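Local structure of aminopeptidase YwaD (Bacillus subtilis, 6HC6) at residues R107-A118 with V194-D205; L340-S351 with H377-F386. The protein removes a range of amino acids from the N termini of peptides, working as a secreted aminopeptidase with two zinc ions per subunit. One frame throughout, in Å; residues are numbered along the deposited sequence.

Contact 1 (R107-A118 with V194-D205); sequences RDILLQAASGSA and VGIPVVGIKKED
R107 and D205 meet in a salt bridge, R107 NH2 donating nearly straight to D205 OD1 at 2.9 Å and OD1 sitting in the guanidinium plane; NE adds a weak second bond to the same oxygen. With CG anti to the backbone N (chi1 175°) and an extended chain out to NE, the arginine reaches the start of helix 203-209, and the two planar groups stand 75° apart. D205 OD2 lies 3.5 Å from I109 CG2 and accepts from two waters, which link it to the backbone N and O of L110. A lysine in place of D205 would probably leave R107 facing a like charge and the two waters without this carboxylate acceptor. In the PA domain, strands 107-113 and 198-201 pair antiparallel, Q112 and G200 exchanging both backbone bonds. L111 CD1 lies 3.9 Å from V199 CG1, while I109 CG2 meets I201 CG2 at 3.8 Å. Beyond the strands, S117 N closes the type II turn A114-S117 on A114 O, and S117 OG, turned between backbone N and carbonyl carbon (chi1 65°), donates to the same oxygen at 2.7 Å; A118 N donates to I196 O.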
loop_
_atom_site.group_PDB
_atom_site.type_symbol
_atom_site.label_atom_id
_atom_site.label_comp_id
_atom_site.label_asym_id
_atom_site.label_seq_id
_atom_site.Cartn_x
_atom_site.Cartn_y
_atom_site.Cartn_z
ATOM N N ARG A 107 -7.889 -30.773 9.702
ATOM C CA ARG A 107 -7.104 -29.609 10.091
ATOM C C ARG A 107 -7.653 -28.393 9.361
ATOM O O ARG A 107 -7.743 -28.390 8.131
ATOM C CB ARG A 107 -5.628 -29.833 9.763
ATOM C CG ARG A 107 -4.696 -28.656 10.009
ATOM C CD ARG A 107 -3.354 -28.927 9.320
ATOM N NE ARG A 107 -2.292 -27.989 9.687
ATOM C CZ ARG A 107 -1.293 -28.276 10.518
ATOM N NH1 ARG A 107 -1.219 -29.474 11.083
ATOM N NH2 ARG A 107 -0.368 -27.367 10.786
ATOM N N ASP A 108 -8.037 -27.369 10.116
ATOM C CA ASP A 108 -8.458 -26.115 9.516
ATOM C C ASP A 108 -7.240 -25.218 9.345
ATOM O O ASP A 108 -6.378 -25.148 10.224
ATOM C CB ASP A 108 -9.523 -25.430 10.371
ATOM C CG ASP A 108 -10.816 -26.237 10.453
ATOM O OD1 ASP A 108 -11.240 -26.836 9.439
ATOM O OD2 ASP A 108 -11.416 -26.272 11.539
ATOM N N ILE A 109 -7.153 -24.570 8.185
ATOM C CA ILE A 109 -5.962 -23.824 7.793
ATOM C C ILE A 109 -6.371 -22.407 7.427
ATOM O O ILE A 109 -7.190 -22.208 6.522
ATOM C CB ILE A 109 -5.231 -24.497 6.616
ATOM C CG1 ILE A 109 -4.893 -25.940 6.972
ATOM C CG2 ILE A 109 -3.979 -23.701 6.221
ATOM C CD1 ILE A 109 -4.348 -26.723 5.826
ATOM N N LEU A 110 -5.806 -21.431 8.129
ATOM C CA LEU A 110 -6.038 -20.031 7.807
ATOM C C LEU A 110 -5.448 -19.690 6.448
ATOM O O LEU A 110 -4.353 -20.137 6.103
ATOM C CB LEU A 110 -5.406 -19.142 8.872
ATOM C CG LEU A 110 -6.002 -19.265 10.266
ATOM C CD1 LEU A 110 -5.391 -18.201 11.176
ATOM C CD2 LEU A 110 -7.505 -19.116 10.186
ATOM N N LEU A 111 -6.167 -18.872 5.680
ATOM C CA LEU A 111 -5.746 -18.559 4.327
ATOM C C LEU A 111 -5.965 -17.085 4.040
ATOM O O LEU A 111 -6.736 -16.401 4.717
ATOM C CB LEU A 111 -6.500 -19.414 3.290
ATOM C CG LEU A 111 -7.999 -19.154 3.084
ATOM C CD1 LEU A 111 -8.273 -18.037 2.068
ATOM C CD2 LEU A 111 -8.689 -20.419 2.617
ATOM N N GLN A 112 -5.277 -16.607 3.011
ATOM C CA GLN A 112 -5.575 -15.315 2.408
ATOM C C GLN A 112 -5.744 -15.551 0.921
ATOM O O GLN A 112 -4.844 -16.099 0.275
ATOM C CB GLN A 112 -4.466 -14.295 2.675
ATOM C CG GLN A 112 -4.632 -13.563 3.983
ATOM C CD GLN A 112 -5.407 -12.280 3.801
ATOM O OE1 GLN A 112 -4.849 -11.272 3.373
ATOM N NE2 GLN A 112 -6.704 -12.317 4.092
ATOM N N ALA A 113 -6.893 -15.158 0.385
ATOM C CA ALA A 113 -7.209 -15.409 -1.006
ATOM C C ALA A 113 -6.658 -14.285 -1.870
ATOM O O ALA A 113 -6.627 -13.123 -1.457
ATOM C CB ALA A 113 -8.716 -15.540 -1.204
ATOM N N ALA A 114 -6.203 -14.645 -3.062
ATOM C CA ALA A 114 -5.615 -13.670 -3.964
ATOM C C ALA A 114 -6.713 -12.886 -4.674
ATOM O O ALA A 114 -7.615 -13.469 -5.282
ATOM C CB ALA A 114 -4.717 -14.365 -4.985
ATOM N N SER A 115 -6.642 -11.564 -4.586
ATOM C CA SER A 115 -7.531 -10.729 -5.373
ATOM C C SER A 115 -7.391 -11.078 -6.851
ATOM O O SER A 115 -6.284 -11.281 -7.357
ATOM C CB SER A 115 -7.210 -9.252 -5.126
ATOM O OG SER A 115 -8.067 -8.404 -5.866
ATOM N N GLY A 116 -8.524 -11.190 -7.535
ATOM C CA GLY A 116 -8.522 -11.554 -8.935
ATOM C C GLY A 116 -8.552 -13.038 -9.223
ATOM O O GLY A 116 -8.435 -13.425 -10.392
ATOM N N SER A 117 -8.686 -13.886 -8.206
ATOM C CA SER A 117 -8.829 -15.316 -8.440
ATOM C C SER A 117 -10.288 -15.717 -8.245
ATOM O O SER A 117 -11.138 -14.900 -7.891
ATOM C CB SER A 117 -7.888 -16.124 -7.541
ATOM O OG SER A 117 -8.205 -15.981 -6.168
ATOM N N ALA A 118 -10.589 -17.013 -8.497
ATOM C CA ALA A 118 -11.975 -17.450 -8.527
ATOM C C ALA A 118 -12.445 -17.935 -7.157
ATOM O O ALA A 118 -11.661 -18.491 -6.380
ATOM C CB ALA A 118 -12.149 -18.573 -9.549
ATOM N N VAL A 194 -6.918 -14.853 -12.593
ATOM C CA VAL A 194 -6.752 -16.296 -12.698
ATOM C C VAL A 194 -8.129 -16.926 -12.555
ATOM O O VAL A 194 -8.952 -16.468 -11.752
ATOM C CB VAL A 194 -5.764 -16.828 -11.636
ATOM C CG1 VAL A 194 -5.641 -18.335 -11.714
ATOM C CG2 VAL A 194 -4.398 -16.189 -11.830
ATOM N N GLY A 195 -8.391 -17.955 -13.359
ATOM C CA GLY A 195 -9.698 -18.574 -13.445
ATOM C C GLY A 195 -9.990 -19.648 -12.430
ATOM O O GLY A 195 -11.086 -20.219 -12.441
ATOM N N ILE A 196 -9.043 -19.946 -11.552
ATOM C CA ILE A 196 -9.249 -20.919 -10.482
ATOM C C ILE A 196 -8.948 -20.217 -9.165
ATOM O O ILE A 196 -8.341 -19.133 -9.151
ATOM C CB ILE A 196 -8.382 -22.185 -10.684
ATOM C CG1 ILE A 196 -6.901 -21.826 -10.829
ATOM C CG2 ILE A 196 -8.847 -22.947 -11.910
ATOM C CD1 ILE A 196 -5.998 -23.050 -10.938
ATOM N N PRO A 197 -9.389 -20.781 -8.040
ATOM C CA PRO A 197 -9.038 -20.190 -6.742
ATOM C C PRO A 197 -7.535 -20.216 -6.515
ATOM O O PRO A 197 -6.850 -21.162 -6.908
ATOM C CB PRO A 197 -9.766 -21.083 -5.732
ATOM C CG PRO A 197 -10.860 -21.752 -6.508
ATOM C CD PRO A 197 -10.332 -21.906 -7.905
ATOM N N VAL A 198 -7.024 -19.147 -5.894
ATOM C CA VAL A 198 -5.624 -19.038 -5.494
ATOM C C VAL A 198 -5.590 -18.525 -4.059
ATOM O O VAL A 198 -6.093 -17.430 -3.780
ATOM C CB VAL A 198 -4.828 -18.091 -6.408
ATOM C CG1 VAL A 198 -3.366 -18.059 -5.977
ATOM C CG2 VAL A 198 -4.966 -18.481 -7.897
ATOM N N VAL A 199 -4.994 -19.296 -3.151
ATOM C CA VAL A 199 -4.920 -18.893 -1.749
ATOM C C VAL A 199 -3.500 -19.079 -1.236
ATOM O O VAL A 199 -2.730 -19.899 -1.743
ATOM C CB VAL A 199 -5.917 -19.660 -0.840
ATOM C CG1 VAL A 199 -7.356 -19.551 -1.373
ATOM C CG2 VAL A 199 -5.483 -21.119 -0.643
ATOM N N GLY A 200 -3.153 -18.300 -0.224
ATOM C CA GLY A 200 -1.858 -18.408 0.429
ATOM C C GLY A 200 -2.050 -18.847 1.866
ATOM O O GLY A 200 -3.019 -18.451 2.516
ATOM N N ILE A 201 -1.146 -19.697 2.347
ATOM C CA ILE A 201 -1.228 -20.222 3.705
ATOM C C ILE A 201 0.157 -20.182 4.330
ATOM O O ILE A 201 1.167 -19.954 3.658
ATOM C CB ILE A 201 -1.798 -21.654 3.751
ATOM C CG1 ILE A 201 -0.827 -22.625 3.070
ATOM C CG2 ILE A 201 -3.188 -21.700 3.104
ATOM C CD1 ILE A 201 -1.261 -24.086 3.147
ATOM N N LYS A 202 0.190 -20.429 5.635
ATOM C CA LYS A 202 1.422 -20.405 6.402
ATOM C C LYS A 202 2.321 -21.584 6.045
ATOM O O LYS A 202 1.868 -22.637 5.584
ATOM C CB LYS A 202 1.115 -20.444 7.898
ATOM C CG LYS A 202 0.527 -19.138 8.422
ATOM C CD LYS A 202 0.675 -19.095 9.918
ATOM C CE LYS A 202 -0.629 -19.364 10.628
ATOM N NZ LYS A 202 -0.730 -18.480 11.829
ATOM N N LYS A 203 3.615 -21.389 6.313
ATOM C CA LYS A 203 4.642 -22.377 5.991
ATOM C C LYS A 203 4.354 -23.732 6.635
ATOM O O LYS A 203 4.325 -24.768 5.954
ATOM C CB LYS A 203 5.999 -21.841 6.447
ATOM C CG LYS A 203 7.171 -22.787 6.275
ATOM C CD LYS A 203 8.382 -22.262 7.022
ATOM C CE LYS A 203 9.598 -23.157 6.825
ATOM N NZ LYS A 203 10.251 -22.898 5.513
ATOM N N GLU A 204 4.140 -23.748 7.951
ATOM C CA GLU A 204 3.959 -25.029 8.634
ATOM C C GLU A 204 2.687 -25.732 8.175
ATOM O O GLU A 204 2.625 -26.968 8.165
ATOM C CB GLU A 204 3.951 -24.829 10.151
ATOM C CG GLU A 204 2.776 -24.025 10.685
ATOM C CD GLU A 204 3.052 -22.533 10.724
ATOM O OE1 GLU A 204 4.007 -22.083 10.049
ATOM O OE2 GLU A 204 2.310 -21.818 11.433
ATOM N N ASP A 205 1.677 -24.966 7.766
ATOM C CA ASP A 205 0.448 -25.558 7.259
ATOM C C ASP A 205 0.671 -26.211 5.903
ATOM O O ASP A 205 0.196 -27.327 5.658
ATOM C CB ASP A 205 -0.642 -24.494 7.173
ATOM C CG ASP A 205 -1.074 -24.013 8.541
ATOM O OD1 ASP A 205 -0.915 -24.784 9.514
ATOM O OD2 ASP A 205 -1.578 -22.879 8.645
HETATM O O HOH W 1 -3.678 -25.184 10.990
HETATM O O HOH W 2 -2.021 -20.704 7.265
HETATM O O HOH W 3 -3.827 -22.205 10.122
HETATM O O HOH W 4 -9.468 -17.633 -4.852
#

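Contact 2 (L340-S351 with H377-F386); sequences LDGQSNYVWESS and HEAGIDSANF
L340 and H377 form a CH-pi contact in which L340 CB stands 3.7 Å from the imidazole centroid, almost on the ring normal. CG is anti to the backbone N in both residues (chi1 -176° in each), and the leucine's CD2 methyl drops to 3.4 Å from H377 CD2. D341 OD2 approaches the same ring at its edge, with the carboxylate nearly perpendicular to the imidazole.

The hydrogen bonds exemplify a general rule: first-turn N-H groups of a helix need outside acceptors. N345, the N-cap of helix 346-358, accepts at OD1 from W348 N and, weakly, from V347 N, while its ND2 donates across the contact to S383 O at 3.0 Å, from above the carbonyl plane. D382 OD2 offers its anti lone pair to Y346 N, 2.8 Å away at 172°, where the helix dipole would probably favour its charge. A water joins L340 N, H377 ND1 and S383 O.

In apolar contact, V347 places CG1 3.6 Å from A384 CB and also against F386 CZ. A polar atom, S351 OG, meets the edge of that phenyl in its plane, 3.3 Å from F386 CZ, while donating to V347 O.

Helix segment 346-351 runs at 61° to strand segment 382-386 and packs on the mixed sheet of the M28 domain, V347 also touching V318 of neighbouring strand 316-322 and W348 touching V337 of strand 334-339 on the other side.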
loop_
_atom_site.group_PDB
_atom_site.type_symbol
_atom_site.label_atom_id
_atom_site.label_comp_id
_atom_site.label_asym_id
_atom_site.label_seq_id
_atom_site.Cartn_x
_atom_site.Cartn_y
_atom_site.Cartn_z
ATOM N N LEU A 340 10.804 6.595 -9.112
ATOM C CA LEU A 340 10.589 5.354 -9.852
ATOM C C LEU A 340 11.798 4.992 -10.714
ATOM O O LEU A 340 12.046 3.808 -10.970
ATOM C CB LEU A 340 9.322 5.467 -10.701
ATOM C CG LEU A 340 8.874 4.238 -11.488
ATOM C CD1 LEU A 340 8.464 3.109 -10.534
ATOM C CD2 LEU A 340 7.745 4.593 -12.462
ATOM N N ASP A 341 12.573 5.983 -11.142
ATOM C CA ASP A 341 13.779 5.750 -11.926
ATOM C C ASP A 341 15.060 5.944 -11.128
ATOM O O ASP A 341 16.153 5.770 -11.680
ATOM C CB ASP A 341 13.795 6.665 -13.155
ATOM C CG ASP A 341 13.497 8.117 -12.811
ATOM O OD1 ASP A 341 13.598 8.492 -11.621
ATOM O OD2 ASP A 341 13.158 8.885 -13.737
ATOM N N GLY A 342 14.963 6.298 -9.851
ATOM C CA GLY A 342 16.143 6.558 -9.055
ATOM C C GLY A 342 16.833 7.865 -9.364
ATOM O O GLY A 342 17.893 8.136 -8.791
ATOM N N GLN A 343 16.274 8.673 -10.254
ATOM C CA GLN A 343 16.886 9.923 -10.663
ATOM C C GLN A 343 16.333 11.082 -9.849
ATOM O O GLN A 343 15.229 11.021 -9.301
ATOM C CB GLN A 343 16.640 10.182 -12.150
ATOM C CG GLN A 343 17.038 9.035 -13.049
ATOM C CD GLN A 343 18.379 8.439 -12.662
ATOM O OE1 GLN A 343 19.388 9.145 -12.588
ATOM N NE2 GLN A 343 18.397 7.131 -12.404
ATOM N N SER A 344 17.111 12.159 -9.805
ATOM C CA SER A 344 16.655 13.375 -9.157
ATOM C C SER A 344 15.422 13.915 -9.879
ATOM O O SER A 344 15.196 13.638 -11.059
ATOM C CB SER A 344 17.780 14.410 -9.150
ATOM O OG SER A 344 17.352 15.649 -8.633
ATOM N N ASN A 345 14.603 14.662 -9.148
ATOM C CA ASN A 345 13.521 15.437 -9.747
ATOM C C ASN A 345 13.183 16.567 -8.780
ATOM O O ASN A 345 13.887 16.783 -7.789
ATOM C CB ASN A 345 12.317 14.550 -10.107
ATOM C CG ASN A 345 11.706 13.856 -8.904
ATOM O OD1 ASN A 345 11.783 14.360 -7.788
ATOM N ND2 ASN A 345 11.079 12.697 -9.136
ATOM N N TYR A 346 12.102 17.295 -9.069
ATOM C CA TYR A 346 11.762 18.446 -8.245
ATOM C C TYR A 346 11.542 18.070 -6.778
ATOM O O TYR A 346 11.853 18.875 -5.889
ATOM C CB TYR A 346 10.525 19.142 -8.812
ATOM C CG TYR A 346 10.830 20.048 -9.984
ATOM C CD1 TYR A 346 12.122 20.502 -10.224
ATOM C CD2 TYR A 346 9.826 20.452 -10.854
ATOM C CE1 TYR A 346 12.408 21.355 -11.293
ATOM C CE2 TYR A 346 10.104 21.303 -11.930
ATOM C CZ TYR A 346 11.398 21.740 -12.146
ATOM O OH TYR A 346 11.686 22.580 -13.205
ATOM N N VAL A 347 11.011 16.869 -6.501
ATOM C CA VAL A 347 10.812 16.441 -5.113
ATOM C C VAL A 347 12.153 16.300 -4.403
ATOM O O VAL A 347 12.335 16.763 -3.269
ATOM C CB VAL A 347 10.037 15.113 -5.048
ATOM C CG1 VAL A 347 9.716 14.770 -3.610
ATOM C CG2 VAL A 347 8.792 15.156 -5.879
ATOM N N TRP A 348 13.103 15.629 -5.051
ATOM C CA TRP A 348 14.423 15.491 -4.449
ATOM C C TRP A 348 15.081 16.854 -4.243
ATOM O O TRP A 348 15.645 17.121 -3.174
ATOM C CB TRP A 348 15.303 14.585 -5.307
ATOM C CG TRP A 348 16.692 14.513 -4.788
ATOM C CD1 TRP A 348 17.820 14.958 -5.409
ATOM C CD2 TRP A 348 17.107 13.993 -3.518
ATOM N NE1 TRP A 348 18.915 14.739 -4.610
ATOM C CE2 TRP A 348 18.506 14.149 -3.443
ATOM C CE3 TRP A 348 16.432 13.409 -2.438
ATOM C CZ2 TRP A 348 19.243 13.746 -2.333
ATOM C CZ3 TRP A 348 17.168 13.002 -1.334
ATOM C CH2 TRP A 348 18.561 13.172 -1.294
ATOM N N GLU A 349 15.011 17.733 -5.250
ATOM C CA GLU A 349 15.626 19.053 -5.120
ATOM C C GLU A 349 15.109 19.774 -3.886
ATOM O O GLU A 349 15.895 20.288 -3.077
ATOM C CB GLU A 349 15.365 19.885 -6.376
ATOM C CG GLU A 349 16.060 19.367 -7.620
ATOM C CD GLU A 349 15.787 20.234 -8.842
ATOM O OE1 GLU A 349 15.567 21.451 -8.670
ATOM O OE2 GLU A 349 15.790 19.702 -9.972
ATOM N N SER A 350 13.785 19.801 -3.710
ATOM C CA SER A 350 13.215 20.503 -2.565
ATOM C C SER A 350 13.579 19.815 -1.257
ATOM O O SER A 350 13.792 20.482 -0.239
ATOM C CB SER A 350 11.702 20.602 -2.713
ATOM O OG SER A 350 11.378 21.575 -3.692
ATOM N N SER A 351 13.644 18.478 -1.267
ATOM C CA SER A 351 14.005 17.742 -0.062
ATOM C C SER A 351 15.470 17.942 0.290
ATOM O O SER A 351 15.806 18.142 1.464
ATOM C CB SER A 351 13.698 16.257 -0.242
ATOM O OG SER A 351 12.328 16.064 -0.539
ATOM N N HIS A 377 4.214 9.681 -11.427
ATOM C CA HIS A 377 5.405 9.560 -12.265
ATOM C C HIS A 377 5.044 9.083 -13.666
ATOM O O HIS A 377 5.585 9.584 -14.660
ATOM C CB HIS A 377 6.401 8.597 -11.612
ATOM C CG HIS A 377 7.693 8.474 -12.357
ATOM N ND1 HIS A 377 8.854 9.082 -11.931
ATOM C CD2 HIS A 377 8.005 7.830 -13.506
ATOM C CE1 HIS A 377 9.828 8.817 -12.786
ATOM N NE2 HIS A 377 9.340 8.055 -13.748
ATOM N N GLU A 378 4.120 8.117 -13.763
ATOM C CA GLU A 378 3.713 7.603 -15.068
ATOM C C GLU A 378 3.056 8.681 -15.919
ATOM O O GLU A 378 3.163 8.646 -17.152
ATOM C CB GLU A 378 2.767 6.421 -14.895
ATOM C CG GLU A 378 3.433 5.176 -14.342
ATOM C CD GLU A 378 2.434 4.067 -14.079
ATOM O OE1 GLU A 378 1.440 4.318 -13.363
ATOM O OE2 GLU A 378 2.637 2.950 -14.602
ATOM N N ALA A 379 2.385 9.644 -15.286
ATOM C CA ALA A 379 1.754 10.758 -15.982
ATOM C C ALA A 379 2.717 11.905 -16.260
ATOM O O ALA A 379 2.298 12.927 -16.819
ATOM C CB ALA A 379 0.560 11.277 -15.176
ATOM N N GLY A 380 3.986 11.757 -15.892
ATOM C CA GLY A 380 5.000 12.751 -16.169
ATOM C C GLY A 380 5.189 13.797 -15.096
ATOM O O GLY A 380 5.859 14.806 -15.347
ATOM N N ILE A 381 4.613 13.598 -13.919
ATOM C CA ILE A 381 4.668 14.567 -12.835
ATOM C C ILE A 381 5.786 14.150 -11.892
ATOM O O ILE A 381 5.843 12.991 -11.472
ATOM C CB ILE A 381 3.318 14.637 -12.099
ATOM C CG1 ILE A 381 2.200 15.049 -13.067
ATOM C CG2 ILE A 381 3.398 15.571 -10.908
ATOM C CD1 ILE A 381 0.827 14.573 -12.594
ATOM N N ASP A 382 6.685 15.078 -11.576
ATOM C CA ASP A 382 7.733 14.807 -10.591
ATOM C C ASP A 382 7.123 14.273 -9.303
ATOM O O ASP A 382 6.262 14.918 -8.703
ATOM C CB ASP A 382 8.500 16.092 -10.285
ATOM C CG ASP A 382 9.297 16.604 -11.460
ATOM O OD1 ASP A 382 8.710 16.797 -12.543
ATOM O OD2 ASP A 382 10.502 16.871 -11.272
ATOM N N SER A 383 7.581 13.108 -8.844
ATOM C CA SER A 383 6.999 12.531 -7.640
ATOM C C SER A 383 8.047 11.705 -6.921
ATOM O O SER A 383 9.018 11.244 -7.522
ATOM C CB SER A 383 5.804 11.628 -7.949
ATOM O OG SER A 383 6.234 10.443 -8.595
ATOM N N ALA A 384 7.823 11.491 -5.643
ATOM C CA ALA A 384 8.653 10.622 -4.853
ATOM C C ALA A 384 7.890 10.127 -3.639
ATOM O O ALA A 384 6.948 10.692 -3.237
ATOM C CB ALA A 384 9.889 11.308 -4.390
ATOM N N ASN A 385 8.399 9.053 -3.075
ATOM C CA ASN A 385 7.852 8.451 -1.884
ATOM C C ASN A 385 8.855 8.523 -0.729
ATOM O O ASN A 385 9.927 8.146 -0.920
ATOM C CB ASN A 385 7.501 7.005 -2.158
ATOM C CG ASN A 385 6.895 6.331 -0.976
ATOM O OD1 ASN A 385 6.145 6.886 -0.275
ATOM N ND2 ASN A 385 7.271 5.111 -0.780
ATOM N N PHE A 386 8.453 9.020 0.421
ATOM C CA PHE A 386 9.282 9.147 1.584
ATOM C C PHE A 386 9.031 7.960 2.535
ATOM O O PHE A 386 7.937 7.709 2.885
ATOM C CB PHE A 386 9.017 10.454 2.306
ATOM C CG PHE A 386 9.347 11.682 1.512
ATOM C CD1 PHE A 386 8.504 12.130 0.555
ATOM C CD2 PHE A 386 10.491 12.377 1.725
ATOM C CE1 PHE A 386 8.785 13.241 -0.185
ATOM C CE2 PHE A 386 10.789 13.486 0.997
ATOM C CZ PHE A 386 9.934 13.931 0.054
HETATM O O HOH W 5 9.048 8.916 -9.146
#

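From the N terminus, the chain lays down strand 86-93 of the large sheet before entering the smaller one, where contact 1 closes a loop of 75 residues holding most of the PA domain. It then returns to the large sheet through strand 226-234 and builds the M28 peptidase core. There contact 2 closes a loop of 25 residues that carries the rest of helix 346-358, strand 363-367 and most of helix 373-378, before the chain comes back as strand 382-389. The two loops are in series, neither nested nor crossed. The contact centres lie 36 Å apart on opposite sides of the chain's centre: one ties two strands within a sheet, the other a helix onto a sheet.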